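Local coordinates for protein MHC class I antigen (Ctenopharyngodon idella, PDB 5H5Z) that presents peptides, held in a groove between two helices above a beta sheet, as a class I histocompatibility antigen paired with beta-2-microglobulin, probably for inspection by T cells, at residues H69-F72 against K73-Q77; I138-H141 against K142-L146. All coordinates share one frame; numbering follows the deposited sequence.

Both contacts are short runs of helix in which side chains one turn apart meet, one in each of the walls that enclose the class I peptide groove. Contact 1 comes first along the chain, in helix 55-82 of the alpha 1 half; contact 2 follows in helix 134-145 of the alpha 2 half, after the sheet strands 90-100 to 128-131. Their centres lie about 17 Å apart and their nearest atoms about 6 Å, without touching. Contact 1 gives the peptide backbone a hydrogen bond from Ser75, contact 2 several. The two helices pack on one antiparallel sheet, the groove floor, and the two contacts probably grip neighbouring parts of the ligand from its two walls.

Contact 1 of 2, residues H69-F72 against K73-Q77; sequences HQVF and KDSIQ
In helix 55-82, the alpha 1 wall of the peptide groove, Val71 and Ser75 meet one turn apart on the side facing the ligand. The carbonyl oxygen of Val71 takes two bonds from the same residue: Ser75 N lies 2.8 Å from Val71 O in the regular i to i+4 helix bond, and Ser75 OG donates to Val71 O across 2.9 Å. The two donors come from opposite faces of the carbonyl plane, the hydroxyl standing 41° out of it. A chi1 of -70° sets OG beside its own backbone nitrogen and folds it back over the preceding turn, with Val71 CG1 3.9 Å from OG. Serine suits the place because a hydroxyl this short can bond to the helix and also to the peptide backbone, against which Val71 packs.

Two residues earlier in the helix, His69 and Lys73 meet. The aliphatic part of the lysine passes the imidazole obliquely, Lys73 CD coming within 3.4 Å of His69 CE1. Bends at chi3 and chi4 then carry the ammonium to a salt bridge with Glu20, so a long, flexible chain serves both to pack on a ring and to reach a carboxylate. Phe72 turns instead to the floor, its ring edge-to-face with Trp92 and Phe21. The main chain keeps its regular helix bonds, among them Ile76 N to Phe72 O at 3.0 Å. The bond from Ser75 OG to Val71 O probably limits rotation about chi1, keeping the hydroxyl turned so that it can also bond to the peptide.

Contact 2 of 2, residues I138-H141 against K142-L146; sequences ITKH and KWEAL
Thr139 and Trp143 pack side by side, one turn apart, in helix 134-145 of the alpha 2 wall of the class I groove, and form the tight part of this contact. The threonine methyl sits over one face of the indole in a CH-pi contact: Thr139 CG2 is 3.9 Å from the centroid of the five-membered ring of Trp143 and only 15° off its normal. With CG2 anti to the backbone nitrogen, the methyl is delivered to the ring, while OG1 on the other branch bonds to Arg82 and to the peptide backbone. Threonine thus suits its place by offering one apolar and one polar branch. In the main chain of the same pair, Trp143 N donates to Thr139 O at 2.8 Å, nearly along the C=O axis. The broad indole also meets Trp129 and Tyr112 edge-to-face, yet its NE1 still donates to the peptide backbone; Lys142 NZ makes a salt bridge to the peptide as well.

Next round the helix the contact becomes polar: Lys140 and Glu144 form an i to i+4 salt bridge, Lys140 NZ standing 3.0 Å from Glu144 OE2 on its syn lone pair. The lysine chain runs extended until a bend at chi4 (62°) turns the ammonium to the carboxylate. Both ends are also tied to the main chain of Trp129, NZ to its carbonyl and OE2 to its N-H, which probably keeps the pair ordered. The loose, solvent side belongs to exposed His141, whose side chain is linked to that of Glu144 through a water: lying in the plane of the imidazole, it is 2.8 Å from His141 ND1 and donates to Glu144 OE1 at 2.6 Å.

Contact 1 of 2, residues H69-F72 against K73-Q77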
# COMPACT_ATOMS: atom_id res chain seq x y z
N HIS A 69 8.36 -6.10 -20.01
CA HIS A 69 8.89 -7.38 -19.54
C HIS A 69 10.19 -7.75 -20.25
O HIS A 69 11.18 -8.10 -19.60
CB HIS A 69 7.83 -8.48 -19.71
CG HIS A 69 8.38 -9.87 -19.65
ND1 HIS A 69 9.11 -10.35 -18.59
CD2 HIS A 69 8.28 -10.90 -20.53
CE1 HIS A 69 9.44 -11.61 -18.81
NE2 HIS A 69 8.95 -11.97 -19.98
N GLN A 70 10.19 -7.67 -21.58
CA GLN A 70 11.38 -7.95 -22.39
C GLN A 70 12.55 -7.06 -21.96
O GLN A 70 13.65 -7.55 -21.71
CB GLN A 70 11.06 -7.81 -23.89
CG GLN A 70 10.11 -8.88 -24.45
CD GLN A 70 9.80 -8.73 -25.94
OE1 GLN A 70 9.58 -9.73 -26.63
NE2 GLN A 70 9.78 -7.50 -26.43
N VAL A 71 12.29 -5.75 -21.85
CA VAL A 71 13.31 -4.77 -21.46
C VAL A 71 13.81 -4.99 -20.02
O VAL A 71 15.01 -4.85 -19.75
CB VAL A 71 12.81 -3.31 -21.63
CG1 VAL A 71 13.82 -2.31 -21.11
CG2 VAL A 71 12.50 -3.02 -23.10
N PHE A 72 12.90 -5.35 -19.12
CA PHE A 72 13.26 -5.67 -17.74
C PHE A 72 14.16 -6.89 -17.62
O PHE A 72 15.09 -6.90 -16.81
CB PHE A 72 12.02 -5.83 -16.87
CG PHE A 72 11.69 -4.62 -16.05
CD1 PHE A 72 11.65 -3.35 -16.64
CD2 PHE A 72 11.41 -4.73 -14.69
CE1 PHE A 72 11.35 -2.23 -15.87
CE2 PHE A 72 11.11 -3.62 -13.92
CZ PHE A 72 11.09 -2.36 -14.52
N LYS A 73 13.88 -7.92 -18.43
CA LYS A 73 14.73 -9.11 -18.50
C LYS A 73 16.16 -8.74 -18.89
O LYS A 73 17.12 -9.18 -18.28
CB LYS A 73 14.18 -10.12 -19.52
CG LYS A 73 13.13 -11.08 -19.00
CD LYS A 73 12.54 -11.91 -20.14
CE LYS A 73 13.51 -12.95 -20.69
NZ LYS A 73 13.72 -14.08 -19.75
N ASP A 74 16.26 -7.91 -19.93
CA ASP A 74 17.56 -7.49 -20.47
C ASP A 74 18.31 -6.61 -19.48
O ASP A 74 19.52 -6.76 -19.29
CB ASP A 74 17.36 -6.73 -21.78
CG ASP A 74 16.76 -7.59 -22.90
OD1 ASP A 74 16.64 -8.82 -22.73
OD2 ASP A 74 16.41 -7.02 -23.95
N SER A 75 17.56 -5.71 -18.84
CA SER A 75 18.12 -4.75 -17.89
C SER A 75 18.70 -5.42 -16.65
O SER A 75 19.84 -5.13 -16.27
CB SER A 75 17.06 -3.71 -17.49
OG SER A 75 16.76 -2.85 -18.58
N ILE A 76 17.93 -6.30 -16.02
CA ILE A 76 18.38 -6.98 -14.80
C ILE A 76 19.63 -7.83 -15.05
O ILE A 76 20.51 -7.93 -14.20
CB ILE A 76 17.25 -7.77 -14.08
CG1 ILE A 76 17.64 -8.09 -12.63
CG2 ILE A 76 16.87 -9.03 -14.86
CD1 ILE A 76 16.48 -8.50 -11.75
N GLN A 77 19.71 -8.43 -16.24
CA GLN A 77 20.90 -9.20 -16.63
C GLN A 77 22.15 -8.33 -16.60
O GLN A 77 23.19 -8.74 -16.08
CB GLN A 77 20.70 -9.82 -18.02
CG GLN A 77 21.53 -11.08 -18.26
CD GLN A 77 21.07 -12.26 -17.42
OE1 GLN A 77 19.96 -12.25 -16.86
NE2 GLN A 77 21.91 -13.28 -17.34

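Contact 2 of 2, residues I138-H141 against K142-L146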
# COMPACT_ATOMS: atom_id res chain seq x y z
N ILE A 138 27.26 4.22 -16.01
CA ILE A 138 27.23 3.76 -17.41
C ILE A 138 25.84 3.95 -18.02
O ILE A 138 25.71 4.40 -19.16
CB ILE A 138 27.68 2.29 -17.53
CG1 ILE A 138 29.15 2.15 -17.11
CG2 ILE A 138 27.48 1.77 -18.95
CD1 ILE A 138 29.58 0.73 -16.83
N THR A 139 24.80 3.62 -17.25
CA THR A 139 23.40 3.81 -17.66
C THR A 139 23.07 5.29 -17.85
O THR A 139 22.45 5.68 -18.85
CB THR A 139 22.43 3.14 -16.67
OG1 THR A 139 22.63 1.72 -16.71
CG2 THR A 139 20.97 3.46 -17.00
N LYS A 140 23.49 6.12 -16.89
CA LYS A 140 23.35 7.57 -16.98
C LYS A 140 23.84 8.12 -18.33
O LYS A 140 23.11 8.85 -19.02
CB LYS A 140 24.08 8.24 -15.81
CG LYS A 140 24.26 9.75 -15.92
CD LYS A 140 25.12 10.27 -14.77
CE LYS A 140 25.36 11.77 -14.89
NZ LYS A 140 24.09 12.56 -14.82
N HIS A 141 25.06 7.76 -18.72
CA HIS A 141 25.63 8.24 -19.98
C HIS A 141 24.90 7.71 -21.22
O HIS A 141 24.65 8.46 -22.16
CB HIS A 141 27.13 7.91 -20.08
CG HIS A 141 27.97 8.60 -19.05
ND1 HIS A 141 27.80 9.92 -18.70
CD2 HIS A 141 29.00 8.14 -18.30
CE1 HIS A 141 28.68 10.25 -17.77
NE2 HIS A 141 29.43 9.18 -17.51
N LYS A 142 24.55 6.42 -21.19
CA LYS A 142 23.81 5.81 -22.28
C LYS A 142 22.46 6.49 -22.47
O LYS A 142 22.08 6.84 -23.59
CB LYS A 142 23.60 4.31 -22.02
CG LYS A 142 22.82 3.60 -23.13
CD LYS A 142 22.32 2.24 -22.67
CE LYS A 142 21.36 1.66 -23.69
NZ LYS A 142 21.15 0.20 -23.48
N TRP A 143 21.75 6.69 -21.36
CA TRP A 143 20.41 7.28 -21.42
C TRP A 143 20.42 8.75 -21.82
O TRP A 143 19.52 9.21 -22.54
CB TRP A 143 19.68 7.06 -20.09
CG TRP A 143 19.12 5.67 -19.99
CD1 TRP A 143 19.38 4.61 -20.83
CD2 TRP A 143 18.23 5.18 -18.99
NE1 TRP A 143 18.69 3.50 -20.42
CE2 TRP A 143 17.97 3.82 -19.29
CE3 TRP A 143 17.60 5.75 -17.88
CZ2 TRP A 143 17.12 3.02 -18.52
CZ3 TRP A 143 16.76 4.95 -17.10
CH2 TRP A 143 16.54 3.61 -17.43
N GLU A 144 21.45 9.47 -21.41
CA GLU A 144 21.61 10.87 -21.82
C GLU A 144 21.93 11.00 -23.32
O GLU A 144 21.49 11.95 -23.97
CB GLU A 144 22.58 11.61 -20.89
CG GLU A 144 21.91 11.99 -19.57
CD GLU A 144 22.86 12.28 -18.42
OE1 GLU A 144 24.06 12.53 -18.64
OE2 GLU A 144 22.40 12.25 -17.26
N ALA A 145 22.65 10.02 -23.88
CA ALA A 145 22.90 9.96 -25.32
C ALA A 145 21.64 9.61 -26.12
O ALA A 145 21.46 10.06 -27.25
CB ALA A 145 24.02 8.97 -25.64
N LEU A 146 20.76 8.80 -25.52
CA LEU A 146 19.54 8.34 -26.19
C LEU A 146 18.32 9.23 -25.94
O LEU A 146 17.21 8.91 -26.38
CB LEU A 146 19.24 6.88 -25.82
CG LEU A 146 20.22 5.82 -26.32
CD1 LEU A 146 19.97 4.49 -25.63
CD2 LEU A 146 20.18 5.65 -27.84
O HOH W 1 26.37 12.08 -19.65